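Local structure of hypothetical bacterial 6-phosphogluconolactonase (Bacteroides fragilis, 3SCY) at residues 146-151 and 229-234. The protein is a putative 6-phosphogluconolactonase, a seven-bladed beta-propeller that probably hydrolyses 6-phosphogluconolactone to 6-phosphogluconate. Residues are numbered along the deposited sequence; the frame is centred on the assembly and turned at random.
Sequences GPDKER and NEIGGT
R151 and E230 join two loops of the propeller through a salt bridge, and the arginine can be followed outward from its root. Its CB rests against I231 CD1 at 3.8 Å. Beyond CB the chain bends twice, at chi2 (-66°) and again at chi3 (-49°), which carries the guanidinium past the isoleucine to the glutamate. There NH1 and NH2 both bond a single oxygen, E230 OE2: NH1 lies 2.7 Å from it and NH2 2.8 Å. The oxygen sits at the end of the guanidinium, in its plane, and neither N-H points straight at it. From the glutamate's side both nitrogens come over one face of the carboxylate, NH1 on the anti side and NH2 from well above the plane; the two flat groups are turned 57° apart. The chain of E230, extended beyond CG, carries the carboxylate out to R151. In this seven-bladed propeller, 229-234 forms the turn between the neighbouring antiparallel strands 224-229 and 234-241 of one blade, while 146-151 belongs to the connection from strand 138-141 of one blade to strand 157-162 of the next. The other carboxylate oxygen, E230 OE1, makes salt bridges to R214 and R278, so three arginines share the carboxylate. The E230 side chain lies about 5 Å from an unidentified bound molecule, consistent with a ligand pocket. R151 NH2 also hydrogen-bonds Y117 OH. The start of the arginine is fixed within its own loop: D148 OD1 accepts R151 N at 2.8 Å and E150 N at 3.2 Å from opposite faces of its plane, an Asx turn with the further Asx-motif bond. The second carboxylate oxygen, D148 OD2, makes a van der Waals contact with the methyl I231 CG2 at 3.6 Å.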
# COMPACT_ATOMS: atom_id res chain seq x y z
N GLY A 146 -2.21 3.37 22.42
CA GLY A 146 -3.12 2.23 22.48
C GLY A 146 -2.68 1.26 23.55
O GLY A 146 -1.69 1.52 24.24
N PRO A 147 -3.39 0.13 23.70
CA PRO A 147 -3.07 -0.80 24.80
C PRO A 147 -1.81 -1.65 24.62
O PRO A 147 -1.22 -2.03 25.63
CB PRO A 147 -4.30 -1.70 24.88
CG PRO A 147 -4.91 -1.62 23.53
CD PRO A 147 -4.63 -0.26 22.99
N ASP A 148 -1.41 -2.00 23.36
CA ASP A 148 -0.21 -2.84 23.16
C ASP A 148 1.01 -2.12 23.72
O ASP A 148 1.33 -1.01 23.27
CB ASP A 148 -0.01 -3.23 21.68
CG ASP A 148 1.03 -4.31 21.46
OD1 ASP A 148 2.23 -4.06 21.72
OD2 ASP A 148 0.65 -5.40 21.00
N LYS A 149 1.62 -2.71 24.76
CA LYS A 149 2.73 -2.10 25.50
C LYS A 149 3.98 -1.79 24.66
O LYS A 149 4.65 -0.82 24.98
CB LYS A 149 3.14 -2.97 26.69
CG LYS A 149 2.61 -2.44 28.02
CD LYS A 149 3.14 -3.21 29.23
CE LYS A 149 4.40 -2.61 29.81
NZ LYS A 149 4.95 -3.44 30.91
N GLU A 150 4.28 -2.58 23.63
CA GLU A 150 5.47 -2.36 22.79
C GLU A 150 5.13 -1.71 21.44
O GLU A 150 5.98 -1.02 20.87
CB GLU A 150 6.20 -3.68 22.54
CG GLU A 150 7.30 -3.96 23.56
CD GLU A 150 6.86 -4.27 24.98
OE1 GLU A 150 7.38 -3.62 25.91
OE2 GLU A 150 6.01 -5.17 25.16
N ARG A 151 3.93 -1.95 20.92
CA ARG A 151 3.60 -1.44 19.60
C ARG A 151 2.73 -0.18 19.55
O ARG A 151 2.70 0.45 18.49
CB ARG A 151 2.91 -2.55 18.79
CG ARG A 151 3.77 -3.80 18.54
CD ARG A 151 4.99 -3.56 17.65
NE ARG A 151 4.68 -2.84 16.40
CZ ARG A 151 4.28 -3.41 15.27
NH1 ARG A 151 4.11 -4.73 15.20
NH2 ARG A 151 4.05 -2.68 14.19
N ASN A 229 -5.77 -5.15 10.09
CA ASN A 229 -5.20 -4.77 11.37
C ASN A 229 -4.00 -5.63 11.65
O ASN A 229 -4.13 -6.86 11.73
CB ASN A 229 -6.25 -4.91 12.45
CG ASN A 229 -7.34 -3.89 12.30
OD1 ASN A 229 -7.09 -2.69 12.34
ND2 ASN A 229 -8.56 -4.34 12.09
N GLU A 230 -2.82 -4.99 11.78
CA GLU A 230 -1.57 -5.72 11.98
C GLU A 230 -1.56 -6.53 13.27
O GLU A 230 -1.19 -7.71 13.25
CB GLU A 230 -0.37 -4.78 11.96
CG GLU A 230 0.96 -5.47 12.23
CD GLU A 230 2.19 -4.65 11.91
OE1 GLU A 230 2.16 -3.89 10.91
OE2 GLU A 230 3.22 -4.83 12.60
N ILE A 231 -1.90 -5.90 14.40
CA ILE A 231 -1.77 -6.55 15.70
C ILE A 231 -2.92 -7.51 15.97
O ILE A 231 -2.69 -8.64 16.42
CB ILE A 231 -1.66 -5.49 16.81
CG1 ILE A 231 -0.53 -4.48 16.51
CG2 ILE A 231 -1.43 -6.18 18.18
CD1 ILE A 231 -0.56 -3.20 17.44
N GLY A 232 -4.13 -7.06 15.72
CA GLY A 232 -5.32 -7.87 15.95
C GLY A 232 -5.47 -9.01 14.97
O GLY A 232 -6.12 -10.02 15.29
N GLY A 233 -4.87 -8.86 13.79
CA GLY A 233 -4.91 -9.87 12.73
C GLY A 233 -6.30 -10.00 12.13
O GLY A 233 -6.67 -11.05 11.60
N THR A 234 -7.08 -8.96 12.26
CA THR A 234 -8.44 -8.91 11.77
C THR A 234 -8.58 -8.07 10.53
O THR A 234 -7.80 -7.14 10.29
CB THR A 234 -9.38 -8.33 12.85
OG1 THR A 234 -8.91 -7.05 13.27
CG2 THR A 234 -9.54 -9.25 14.07